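Local coordinates for protein CsuE (Acinetobacter baumannii, PDB 6FJY) that probably serves as the two-domain adhesion subunit at the tip of archaic chaperone-usher Csu pili, which take part in biofilm formation, at residues D[106-111]-D[173-178]; D[116-121]-D[209-214]; D[16-19]-D[23-26]; D[56-61]-D[67-72]; D[74-79]-D[94-99]. All coordinates share one frame; numbering follows the deposited sequence.

Contact 1: D[106-111]-D[173-178]; sequences FYIRLP and LSITVL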
# COMPACT_ATOMS: atom_id res chain seq x y z
N PHE D 106 -18.30 9.84 -10.82
CA PHE D 106 -18.71 10.20 -9.47
C PHE D 106 -17.48 10.12 -8.57
O PHE D 106 -16.43 9.60 -8.96
CB PHE D 106 -19.83 9.28 -8.96
CG PHE D 106 -21.21 9.63 -9.45
CD1 PHE D 106 -21.40 10.52 -10.49
CD2 PHE D 106 -22.32 9.05 -8.86
CE1 PHE D 106 -22.68 10.83 -10.94
CE2 PHE D 106 -23.60 9.36 -9.30
CZ PHE D 106 -23.78 10.24 -10.34
N TYR D 107 -17.64 10.59 -7.34
CA TYR D 107 -16.51 10.73 -6.43
C TYR D 107 -16.89 10.17 -5.07
O TYR D 107 -18.01 10.38 -4.59
CB TYR D 107 -16.05 12.20 -6.31
CG TYR D 107 -15.63 12.81 -7.64
CD1 TYR D 107 -14.32 12.71 -8.09
CD2 TYR D 107 -16.56 13.46 -8.45
CE1 TYR D 107 -13.94 13.26 -9.31
CE2 TYR D 107 -16.18 14.01 -9.68
CZ TYR D 107 -14.88 13.91 -10.10
OH TYR D 107 -14.51 14.45 -11.31
N ILE D 108 -15.95 9.45 -4.47
CA ILE D 108 -16.06 9.01 -3.08
C ILE D 108 -15.27 9.97 -2.21
O ILE D 108 -14.09 10.27 -2.48
CB ILE D 108 -15.57 7.57 -2.91
CG1 ILE D 108 -16.41 6.61 -3.75
CG2 ILE D 108 -15.63 7.17 -1.45
CD1 ILE D 108 -16.07 5.15 -3.52
N ARG D 109 -15.90 10.44 -1.15
CA ARG D 109 -15.28 11.28 -0.13
C ARG D 109 -15.27 10.50 1.18
O ARG D 109 -16.33 10.19 1.73
CB ARG D 109 -16.03 12.60 0.02
CG ARG D 109 -15.37 13.59 0.98
CD ARG D 109 -16.12 14.91 1.05
NE ARG D 109 -16.05 15.67 -0.20
CZ ARG D 109 -16.78 16.75 -0.46
NH1 ARG D 109 -17.63 17.22 0.45
NH2 ARG D 109 -16.65 17.38 -1.62
N LEU D 110 -14.08 10.18 1.68
CA LEU D 110 -13.93 9.65 3.02
C LEU D 110 -13.63 10.79 3.98
O LEU D 110 -12.56 11.41 3.87
CB LEU D 110 -12.82 8.62 3.06
CG LEU D 110 -13.13 7.37 2.24
CD1 LEU D 110 -11.98 6.38 2.28
CD2 LEU D 110 -14.38 6.73 2.78
N PRO D 111 -14.53 11.13 4.89
CA PRO D 111 -14.23 12.17 5.88
C PRO D 111 -13.02 11.83 6.73
O PRO D 111 -12.83 10.68 7.14
CB PRO D 111 -15.51 12.22 6.74
CG PRO D 111 -16.58 11.75 5.82
CD PRO D 111 -15.95 10.73 4.92
N LEU D 173 -19.18 -0.74 -5.04
CA LEU D 173 -18.12 0.14 -4.58
C LEU D 173 -17.39 -0.52 -3.42
O LEU D 173 -18.02 -1.10 -2.52
CB LEU D 173 -18.68 1.50 -4.14
CG LEU D 173 -19.02 2.58 -5.17
CD1 LEU D 173 -19.81 2.04 -6.35
CD2 LEU D 173 -19.79 3.70 -4.49
N SER D 174 -16.06 -0.45 -3.45
CA SER D 174 -15.23 -1.05 -2.43
C SER D 174 -14.08 -0.12 -2.09
O SER D 174 -13.61 0.65 -2.94
CB SER D 174 -14.69 -2.42 -2.88
OG SER D 174 -14.00 -3.06 -1.82
N ILE D 175 -13.64 -0.18 -0.84
CA ILE D 175 -12.54 0.63 -0.32
C ILE D 175 -11.58 -0.30 0.40
O ILE D 175 -11.97 -1.03 1.31
CB ILE D 175 -13.04 1.73 0.63
CG1 ILE D 175 -13.97 2.70 -0.09
CG2 ILE D 175 -11.85 2.47 1.28
CD1 ILE D 175 -14.66 3.67 0.86
N THR D 176 -10.31 -0.28 -0.01
CA THR D 176 -9.28 -1.11 0.58
C THR D 176 -8.36 -0.23 1.42
O THR D 176 -7.62 0.60 0.88
CB THR D 176 -8.49 -1.87 -0.49
OG1 THR D 176 -9.37 -2.73 -1.22
CG2 THR D 176 -7.40 -2.70 0.15
N VAL D 177 -8.41 -0.42 2.73
CA VAL D 177 -7.55 0.27 3.68
C VAL D 177 -6.26 -0.53 3.80
O VAL D 177 -6.29 -1.73 4.10
CB VAL D 177 -8.25 0.40 5.04
CG1 VAL D 177 -7.44 1.26 5.97
CG2 VAL D 177 -9.66 0.97 4.84
N LEU D 178 -5.10 0.15 3.57
CA LEU D 178 -3.81 -0.50 3.50
C LEU D 178 -3.04 -0.34 4.80
O LEU D 178 -3.17 0.68 5.48
CB LEU D 178 -2.97 0.08 2.36
CG LEU D 178 -3.54 -0.18 0.96
CD1 LEU D 178 -2.71 0.52 -0.09
CD2 LEU D 178 -3.58 -1.66 0.70
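Ile108 (chi1 -61°) and Ile175 (chi1 -62°) both hold CG1 anti to the carbonyl carbon and CG2 anti to the backbone N, which lets each spread two branches into the space between strands 103-110 and 167-184. These strands lie in facing layers of an Ig-like beta sandwich. Their axes pass 10.4 Å apart and cross at -41°, too far for any backbone bond, and what joins them is purely aliphatic. Ile108 uses both of its arms. CD1, at the end of the extended arm, lies 4.1 Å from Leu173 CD2, the two side chains sliding past each other in opposite directions. The short arm turns the other way along the strand, with Ile108 CG2 4.3 Å from Ile175 CD1. One step further, Leu110 and Ile175 reach for each other tip to tip, and here the packing is closer: both methyls of the leucine fork meet the isoleucine.

Every touching residue is buried, as expected of side chains that fill the core of a sandwich. Further apolar groups thicken this core from the same layers: Ala70 of strand 67-73 lies on Leu110, while Phe29 of strand 24-31 lies on Ile108. On the other strand, Leu173 is also covered by Leu127 of strand 119-136. Because successive residues of a strand point to opposite faces, Ser174 turns its CB away from this interface and packs against Val120 and Gln122 instead. The two forks meet branch to branch, Leu110 CD2 3.6 Å from Ile175 CD1 and Leu110 CD1 4.0 Å from Ile175 CG2.

Contact 2: D[116-121]-D[209-214]; sequences VSPGVY and RCSVNT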
# COMPACT_ATOMS: atom_id res chain seq x y z
N VAL D 116 -9.47 3.07 11.32
CA VAL D 116 -10.00 1.73 11.07
C VAL D 116 -8.86 0.81 10.67
O VAL D 116 -7.81 1.25 10.21
CB VAL D 116 -11.11 1.76 9.98
CG1 VAL D 116 -10.52 1.47 8.59
CG2 VAL D 116 -12.20 0.78 10.32
N SER D 117 -9.08 -0.49 10.87
CA SER D 117 -8.04 -1.48 10.61
C SER D 117 -7.89 -1.72 9.10
O SER D 117 -8.84 -1.51 8.34
CB SER D 117 -8.37 -2.80 11.30
OG SER D 117 -9.57 -3.36 10.80
N PRO D 118 -6.70 -2.13 8.66
CA PRO D 118 -6.54 -2.47 7.24
C PRO D 118 -7.40 -3.68 6.88
O PRO D 118 -7.63 -4.57 7.69
CB PRO D 118 -5.04 -2.79 7.12
CG PRO D 118 -4.41 -2.18 8.31
CD PRO D 118 -5.43 -2.22 9.40
N GLY D 119 -7.86 -3.68 5.65
CA GLY D 119 -8.74 -4.72 5.16
C GLY D 119 -9.60 -4.16 4.04
O GLY D 119 -9.48 -3.00 3.65
N VAL D 120 -10.47 -5.02 3.53
CA VAL D 120 -11.40 -4.61 2.49
C VAL D 120 -12.71 -4.17 3.13
O VAL D 120 -13.16 -4.75 4.13
CB VAL D 120 -11.63 -5.74 1.46
CG1 VAL D 120 -12.32 -6.93 2.11
CG2 VAL D 120 -12.44 -5.22 0.30
N TYR D 121 -13.30 -3.12 2.58
CA TYR D 121 -14.48 -2.49 3.14
C TYR D 121 -15.50 -2.34 2.03
O TYR D 121 -15.34 -1.49 1.14
CB TYR D 121 -14.12 -1.15 3.79
CG TYR D 121 -13.38 -1.31 5.10
CD1 TYR D 121 -12.06 -1.73 5.14
CD2 TYR D 121 -14.01 -1.04 6.31
CE1 TYR D 121 -11.38 -1.89 6.33
CE2 TYR D 121 -13.34 -1.19 7.51
CZ TYR D 121 -12.02 -1.61 7.52
OH TYR D 121 -11.35 -1.76 8.71
N ARG D 209 4.91 4.69 14.17
CA ARG D 209 3.46 4.68 14.23
C ARG D 209 2.95 3.81 13.09
O ARG D 209 3.14 4.15 11.91
CB ARG D 209 2.89 6.09 14.15
CG ARG D 209 3.44 7.02 15.24
CD ARG D 209 2.96 8.45 15.05
NE ARG D 209 1.52 8.50 14.78
CZ ARG D 209 0.98 9.03 13.69
NH1 ARG D 209 1.75 9.58 12.76
NH2 ARG D 209 -0.34 9.02 13.54
N CYS D 210 2.29 2.71 13.44
CA CYS D 210 1.85 1.71 12.48
C CYS D 210 0.37 1.43 12.70
O CYS D 210 -0.17 1.61 13.80
CB CYS D 210 2.66 0.40 12.60
SG CYS D 210 4.31 0.39 11.90
N SER D 211 -0.29 0.99 11.64
CA SER D 211 -1.63 0.44 11.77
C SER D 211 -1.59 -0.86 12.57
O SER D 211 -0.52 -1.43 12.81
CB SER D 211 -2.25 0.21 10.39
OG SER D 211 -1.27 -0.31 9.51
N VAL D 212 -2.77 -1.32 13.00
CA VAL D 212 -2.82 -2.56 13.78
C VAL D 212 -2.28 -3.72 12.94
O VAL D 212 -2.25 -3.66 11.70
CB VAL D 212 -4.23 -2.89 14.31
CG1 VAL D 212 -4.63 -1.90 15.40
CG2 VAL D 212 -5.23 -2.89 13.18
N ASN D 213 -1.85 -4.77 13.63
CA ASN D 213 -1.06 -5.86 13.05
C ASN D 213 0.20 -5.20 12.48
O ASN D 213 0.87 -4.46 13.22
CB ASN D 213 -1.91 -6.64 12.07
CG ASN D 213 -3.25 -7.01 12.67
OD1 ASN D 213 -4.30 -6.79 12.06
ND2 ASN D 213 -3.22 -7.53 13.89
N THR D 214 0.53 -5.40 11.20
CA THR D 214 1.68 -4.76 10.57
C THR D 214 2.94 -4.94 11.40
O THR D 214 3.47 -3.98 11.96
CB THR D 214 1.44 -3.27 10.35
OG1 THR D 214 0.08 -3.05 9.99
CG2 THR D 214 2.34 -2.78 9.23
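Ser117 and Val212 bring their CA atoms to 6.2 Å where a turn leading into strand 119-136 meets the loop that follows strand 202-210, and no hydrogen bond spans the gap. The contact joins the two Ig-like beta sandwiches of the subunit close to strand 167-184, which pairs with both strands.

Pro118 fills the centre. Its ring carbon CG rests 3.8 Å from Ser211 CB, and CD lies 3.8 Å from Val212 CG2, the proline and valine side chains crossing obliquely. The same valine methyl also meets Ser117 through CB, at 3.7 Å from Val212 CG2. Aliphatic carbons thus make the interface, while the hydroxyls of Ser117 and Ser211 are engaged elsewhere.

Ser117 OG is hydrogen-bonded to Glu66, and Ser117 O takes a short bond of 2.5 Å from Tyr121 OH, which approaches tilted 24° from the carbonyl plane. This ties the phenol back to the start of the turn. On the opposing loop, chi1 of 40° places Ser211 OG between the backbone N and the carbonyl carbon, where it bonds to Asp180 N and also donates to Thr214 OG1. A disulfide from neighbouring Cys210 to Cys181 fastens this loop to strand 167-184. The chaperone reaches the outskirts of the junction: Ile8 of CsuC packs on Thr214 and Ile229 of CsuC on Val120. The loop closes on itself with Thr214 OG1, which gives its proton to Val212 O at 3.0 Å from well above the carbonyl plane.

Contact 3: D[16-19]-D[23-26]; sequences SIYL and GENS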
# COMPACT_ATOMS: atom_id res chain seq x y z
N SER D 16 -3.75 3.62 5.87
CA SER D 16 -4.60 3.75 7.06
C SER D 16 -4.35 5.07 7.78
O SER D 16 -5.30 5.76 8.17
CB SER D 16 -4.36 2.57 7.99
OG SER D 16 -5.18 2.65 9.13
N ILE D 17 -3.08 5.44 7.96
CA ILE D 17 -2.75 6.63 8.73
C ILE D 17 -3.16 7.89 7.98
O ILE D 17 -3.68 8.84 8.58
CB ILE D 17 -1.25 6.64 9.08
CG1 ILE D 17 -0.87 5.34 9.80
CG2 ILE D 17 -0.88 7.89 9.90
CD1 ILE D 17 -1.60 5.14 11.11
N TYR D 18 -2.90 7.93 6.67
CA TYR D 18 -3.33 9.05 5.86
C TYR D 18 -4.84 9.23 5.95
O TYR D 18 -5.34 10.35 6.09
CB TYR D 18 -2.88 8.83 4.41
CG TYR D 18 -3.24 9.93 3.43
CD1 TYR D 18 -4.53 10.05 2.93
CD2 TYR D 18 -2.27 10.82 2.96
CE1 TYR D 18 -4.87 11.04 2.03
CE2 TYR D 18 -2.60 11.81 2.05
CZ TYR D 18 -3.90 11.92 1.59
OH TYR D 18 -4.25 12.89 0.68
N LEU D 19 -5.58 8.12 5.89
CA LEU D 19 -7.03 8.16 6.03
C LEU D 19 -7.46 8.83 7.33
O LEU D 19 -8.49 9.51 7.36
CB LEU D 19 -7.57 6.73 5.97
CG LEU D 19 -9.06 6.53 6.19
CD1 LEU D 19 -9.85 7.39 5.20
CD2 LEU D 19 -9.41 5.06 6.01
N GLY D 23 -7.95 12.09 5.84
CA GLY D 23 -9.10 11.51 5.17
C GLY D 23 -8.75 11.15 3.75
O GLY D 23 -7.63 10.73 3.43
N GLU D 24 -9.73 11.34 2.87
CA GLU D 24 -9.51 11.17 1.44
C GLU D 24 -10.67 11.86 0.74
O GLU D 24 -11.83 11.58 1.04
CB GLU D 24 -9.45 9.69 1.06
CG GLU D 24 -9.48 9.43 -0.43
CD GLU D 24 -8.13 9.10 -0.99
OE1 GLU D 24 -7.12 9.69 -0.55
OE2 GLU D 24 -8.08 8.22 -1.89
N ASN D 25 -10.35 12.78 -0.16
CA ASN D 25 -11.35 13.55 -0.88
C ASN D 25 -11.16 13.31 -2.37
O ASN D 25 -10.04 13.13 -2.85
CB ASN D 25 -11.24 15.05 -0.54
CG ASN D 25 -11.44 15.34 0.95
OD1 ASN D 25 -12.18 14.63 1.64
ND2 ASN D 25 -10.79 16.38 1.46
N SER D 26 -12.28 13.28 -3.10
CA SER D 26 -12.28 13.21 -4.56
C SER D 26 -11.49 11.99 -5.06
O SER D 26 -10.42 12.10 -5.65
CB SER D 26 -11.73 14.51 -5.15
OG SER D 26 -11.59 14.43 -6.56
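Tyr18 and Leu19 are the residues of the short helix 16-21 that meet the chain again at Gly23 and Glu24, where a helix-terminating glycine with positive phi (59°) turns the backbone out into strand 24-31 of the Ig-like sandwich.

Tyr18 comes first. With CG anti to the backbone N (chi1 -179°), its ring is carried along the helix flank toward the departing strand. The ring carbon CE1 lies 3.1 Å from Gly23 O, and the same carbon is 3.7 Å from Glu24 OE1. Both oxygens approach obliquely. The glutamate chain bends at chi2, which brings OE1 to the CE1 corner of the ring, the side chains crossing at about a right angle and the planes 87° apart. Leu4 of CsuC packs against Tyr18, so the tyrosine also belongs to the surface that meets the chaperone.

Leu19 follows, and it contributes both side chain and backbone. Its CD1 sits 4.2 Å from Gly23 CA, while the branch as a whole belongs to the interior, lying on Leu110 of strand 103-110. Glu24 touches that leucine too and bonds to it through the backbone, tying the start of the strand to its neighbour immediately after the helix. The close turn is clearest at the glycine itself: Gly23 CA makes a bent C-H...O contact with Leu19 O, 3.0 Å away.

Contact 4: D[56-61]-D[67-72]; sequences SNSFTN and KLNAII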
# COMPACT_ATOMS: atom_id res chain seq x y z
N SER D 56 -25.41 3.60 -0.49
CA SER D 56 -25.00 3.41 0.89
C SER D 56 -23.73 4.21 1.12
O SER D 56 -22.76 4.07 0.35
CB SER D 56 -24.76 1.92 1.21
OG SER D 56 -24.56 1.73 2.61
N ASN D 57 -23.73 5.05 2.14
CA ASN D 57 -22.54 5.75 2.59
C ASN D 57 -21.72 4.91 3.56
O ASN D 57 -20.67 5.36 4.02
CB ASN D 57 -22.90 7.09 3.23
CG ASN D 57 -23.57 8.05 2.25
OD1 ASN D 57 -22.93 8.60 1.36
ND2 ASN D 57 -24.87 8.26 2.42
N SER D 58 -22.17 3.69 3.87
CA SER D 58 -21.52 2.82 4.84
C SER D 58 -20.85 1.66 4.12
O SER D 58 -21.49 0.95 3.34
CB SER D 58 -22.53 2.30 5.86
OG SER D 58 -21.94 1.35 6.73
N PHE D 59 -19.55 1.48 4.38
CA PHE D 59 -18.76 0.37 3.86
C PHE D 59 -18.30 -0.49 5.02
O PHE D 59 -17.84 0.03 6.04
CB PHE D 59 -17.54 0.88 3.08
CG PHE D 59 -17.87 1.63 1.82
CD1 PHE D 59 -18.63 2.79 1.86
CD2 PHE D 59 -17.40 1.19 0.60
CE1 PHE D 59 -18.92 3.48 0.70
CE2 PHE D 59 -17.69 1.88 -0.56
CZ PHE D 59 -18.45 3.02 -0.51
N THR D 60 -18.39 -1.81 4.86
CA THR D 60 -18.14 -2.74 5.95
C THR D 60 -16.96 -3.64 5.68
O THR D 60 -16.79 -4.15 4.56
CB THR D 60 -19.36 -3.61 6.22
OG1 THR D 60 -19.93 -4.01 4.97
CG2 THR D 60 -20.39 -2.86 7.03
N ASN D 61 -16.15 -3.86 6.71
CA ASN D 61 -15.15 -4.92 6.71
C ASN D 61 -15.84 -6.23 7.07
O ASN D 61 -16.45 -6.34 8.14
CB ASN D 61 -14.04 -4.60 7.71
CG ASN D 61 -12.80 -5.45 7.51
OD1 ASN D 61 -12.85 -6.51 6.88
ND2 ASN D 61 -11.68 -4.99 8.05
N LYS D 67 -16.77 -0.30 10.19
CA LYS D 67 -17.50 0.34 9.10
C LYS D 67 -16.92 1.71 8.84
O LYS D 67 -16.81 2.53 9.75
CB LYS D 67 -19.00 0.46 9.42
CG LYS D 67 -19.68 -0.85 9.77
CD LYS D 67 -21.20 -0.71 9.82
CE LYS D 67 -21.88 -2.03 10.17
NZ LYS D 67 -23.23 -2.20 9.50
N LEU D 68 -16.54 1.96 7.59
CA LEU D 68 -16.17 3.29 7.16
C LEU D 68 -17.41 4.03 6.67
O LEU D 68 -18.39 3.42 6.24
CB LEU D 68 -15.13 3.24 6.04
CG LEU D 68 -13.69 2.93 6.39
CD1 LEU D 68 -12.92 2.68 5.11
CD2 LEU D 68 -13.07 4.09 7.17
N ASN D 69 -17.35 5.36 6.73
CA ASN D 69 -18.43 6.21 6.25
C ASN D 69 -17.89 7.09 5.14
O ASN D 69 -16.94 7.84 5.35
CB ASN D 69 -19.02 7.03 7.40
CG ASN D 69 -19.76 6.17 8.40
OD1 ASN D 69 -19.50 6.22 9.60
ND2 ASN D 69 -20.69 5.34 7.90
N ALA D 70 -18.50 6.99 3.97
CA ALA D 70 -18.09 7.74 2.81
C ALA D 70 -19.17 8.75 2.43
O ALA D 70 -20.23 8.83 3.05
CB ALA D 70 -17.78 6.81 1.64
N ILE D 71 -18.87 9.52 1.40
CA ILE D 71 -19.79 10.51 0.85
C ILE D 71 -19.68 10.41 -0.65
O ILE D 71 -18.59 10.58 -1.20
CB ILE D 71 -19.47 11.94 1.32
CG1 ILE D 71 -19.56 12.05 2.84
CG2 ILE D 71 -20.39 12.94 0.64
CD1 ILE D 71 -19.12 13.39 3.36
N ILE D 72 -20.79 10.12 -1.32
CA ILE D 72 -20.77 9.98 -2.77
C ILE D 72 -21.20 11.30 -3.40
O ILE D 72 -22.20 11.90 -2.98
CB ILE D 72 -21.66 8.83 -3.24
CG1 ILE D 72 -21.42 7.59 -2.37
CG2 ILE D 72 -21.34 8.49 -4.67
CD1 ILE D 72 -19.96 7.21 -2.29
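Phe59 and Leu68 form an antiparallel hydrogen-bonded pair in the beta hairpin of strands 58-61 and 67-73, and the tight part of the contact is built round them. Phe59 N gives a nearly straight bond to Leu68 O (2.9 Å, 174° at the hydrogen). The return bond from Leu68 N to Phe59 O is just as short, at 2.8 Å, but more bent. Past this pair Ala70 N donates to Asn57 O at 2.7 Å, again almost linearly, and carries the pairing to the point where strand 67-73 is interrupted at Ala70. The side chains of Phe59 and Leu68 share the inward face. With CG anti to the carbonyl carbon (chi1 -66°), the phenyl ring is laid along the hairpin until CE1 comes 3.6 Å from Ala70 CB. Ile175 of strand 167-184 packs on both Phe59 and Leu68.

The other face, with Ser58, Thr60, Lys67 and Asn69, is looser and more open to solvent. Thr60 and Lys67 lie side by side and point the same way, the methyl CG2 of Thr60 running 3.5 Å from Lys67 CG and staying close to the chain as far as NZ. Ser58 OG lies 3.8 Å from Lys67 CD, but its hydrogen bond goes to Asp124 of strand 119-136. Thr60 OG1 is bonded to Asp124 as well.

The chemistry thus divides by face: hydrocarbon packing seals the hairpin to the sandwich core, while on the outer side one aspartate links two hydroxyls to the adjoining strand and the lysine contributes mainly its aliphatic stem.

Contact 5: D[74-79]-D[94-99]; sequences DSNNEI and VNLFSG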
# COMPACT_ATOMS: atom_id res chain seq x y z
N ASP D 74 -21.58 13.60 -7.24
CA ASP D 74 -21.79 13.49 -8.67
C ASP D 74 -20.70 14.23 -9.43
O ASP D 74 -19.72 14.72 -8.86
CB ASP D 74 -23.18 14.01 -9.05
CG ASP D 74 -23.39 15.46 -8.63
OD1 ASP D 74 -22.41 16.11 -8.21
OD2 ASP D 74 -24.54 15.95 -8.70
N SER D 75 -20.88 14.35 -10.75
CA SER D 75 -19.85 14.91 -11.61
C SER D 75 -19.62 16.40 -11.38
O SER D 75 -18.61 16.93 -11.84
CB SER D 75 -20.22 14.66 -13.08
OG SER D 75 -20.47 13.28 -13.30
N ASN D 76 -20.53 17.09 -10.69
CA ASN D 76 -20.34 18.49 -10.35
C ASN D 76 -19.92 18.68 -8.89
O ASN D 76 -20.06 19.78 -8.35
CB ASN D 76 -21.63 19.27 -10.63
CG ASN D 76 -21.99 19.29 -12.10
OD1 ASN D 76 -21.19 19.71 -12.95
ND2 ASN D 76 -23.19 18.82 -12.42
N ASN D 77 -19.40 17.62 -8.26
CA ASN D 77 -19.03 17.60 -6.85
C ASN D 77 -20.20 17.98 -5.93
O ASN D 77 -20.02 18.63 -4.91
CB ASN D 77 -17.81 18.48 -6.57
CG ASN D 77 -16.52 17.67 -6.47
OD1 ASN D 77 -16.14 17.21 -5.39
ND2 ASN D 77 -15.85 17.48 -7.60
N GLU D 78 -21.40 17.52 -6.29
CA GLU D 78 -22.57 17.66 -5.43
C GLU D 78 -22.94 16.32 -4.81
O GLU D 78 -22.94 15.29 -5.48
CB GLU D 78 -23.76 18.22 -6.21
CG GLU D 78 -23.63 19.68 -6.56
CD GLU D 78 -24.96 20.34 -6.81
OE1 GLU D 78 -25.74 19.81 -7.63
OE2 GLU D 78 -25.23 21.39 -6.19
N ILE D 79 -23.28 16.37 -3.52
CA ILE D 79 -23.62 15.17 -2.76
C ILE D 79 -24.91 14.56 -3.29
O ILE D 79 -25.93 15.25 -3.43
CB ILE D 79 -23.74 15.52 -1.26
CG1 ILE D 79 -22.41 16.04 -0.73
CG2 ILE D 79 -24.19 14.31 -0.46
CD1 ILE D 79 -22.32 16.09 0.77
N VAL D 94 -21.08 17.69 -21.74
CA VAL D 94 -20.36 16.65 -22.46
C VAL D 94 -18.89 16.61 -22.05
O VAL D 94 -18.26 15.54 -22.12
CB VAL D 94 -20.51 16.84 -23.98
CG1 VAL D 94 -21.76 16.11 -24.49
CG2 VAL D 94 -20.59 18.32 -24.33
N ASN D 95 -18.33 17.73 -21.60
CA ASN D 95 -16.91 17.65 -21.29
C ASN D 95 -16.63 17.12 -19.88
O ASN D 95 -15.47 17.12 -19.45
CB ASN D 95 -16.21 19.00 -21.55
CG ASN D 95 -16.74 20.12 -20.71
OD1 ASN D 95 -17.08 19.95 -19.54
ND2 ASN D 95 -16.81 21.29 -21.31
N LEU D 96 -17.65 16.64 -19.17
CA LEU D 96 -17.45 15.84 -17.97
C LEU D 96 -17.19 14.37 -18.27
O LEU D 96 -16.72 13.64 -17.39
CB LEU D 96 -18.66 15.96 -17.04
CG LEU D 96 -18.83 17.37 -16.48
CD1 LEU D 96 -19.78 17.42 -15.31
CD2 LEU D 96 -17.44 17.98 -16.10
N PHE D 97 -17.49 13.92 -19.48
CA PHE D 97 -17.15 12.55 -19.86
C PHE D 97 -15.64 12.43 -19.94
O PHE D 97 -15.00 13.15 -20.71
CB PHE D 97 -17.81 12.18 -21.18
CG PHE D 97 -19.31 12.18 -21.11
CD1 PHE D 97 -19.97 11.21 -20.38
CD2 PHE D 97 -20.05 13.14 -21.77
CE1 PHE D 97 -21.36 11.20 -20.31
CE2 PHE D 97 -21.43 13.14 -21.71
CZ PHE D 97 -22.09 12.17 -20.97
N SER D 98 -15.07 11.52 -19.16
CA SER D 98 -13.64 11.44 -18.94
C SER D 98 -13.09 10.11 -19.42
O SER D 98 -13.70 9.06 -19.21
CB SER D 98 -13.30 11.63 -17.46
OG SER D 98 -11.92 11.50 -17.22
N GLY D 99 -11.93 10.16 -20.05
CA GLY D 99 -11.27 8.96 -20.50
C GLY D 99 -11.76 8.53 -21.86
O GLY D 99 -12.74 9.05 -22.41
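Leu96 reaches Ser75 and Asn76 with a single methyl group: CD1 lies 3.6 Å from Ser75 CB and equally 3.6 Å from Asn76 OD1. The leucine and asparagine side chains cross at about a right angle, and no hydrogen bond links the two loops. Leu96 also packs on Leu104 of strand 103-110, which touches Ser75 as well, so Leu96, Ser75 and Leu104 pack together.

One shell out, polar bonds fix the shape of the 74-79 loop. Ser75 OG is hydrogen-bonded to Pro105 O, tying Ser75 to strand 103-110 itself. Asp74 OD1 takes a bond from Glu78 N at 2.6 Å on its syn side, and a weak one from Asn76 N; its other oxygen, OD2, is bonded to Tyr50 OH. In the backbone Asn77 N donates to Asp74 O at 3.0 Å, and Asp74 N donates to Glu78 O at 2.8 Å. Opposite, Phe97 N closes the end of the short 3-10 segment onto Val94 O.

Asn77, the last residue of the type I turn from Asp74, has positive phi (56°). This is the pattern of a type I turn with a G1 bulge, as closes many beta hairpins.

Overall arrangement
Contact 1 is buried in the first sandwich, and contact 4 borders it, centres about 8 Å apart: strand 103-110 pairs with strand 67-73 through Arg109 N and Ile71 O, 2.7 Å apart. Contact 3, about 9 Å from contact 1, joins the other edge of strand 103-110, where Leu110 N lies 2.7 Å from Glu24 O. Contact 2, with its centre about 15 Å from that of contact 1, leads from this core to the second domain; Tyr121 N and Gly119 N pair with the Ile175 and Val177 oxygens. Contact 5 lies toward the other end, about 32 Å from contact 2 between centres, meeting contact 4 through Ile71 and Ile79 and contact 1 where Phe106 packs on Asp74.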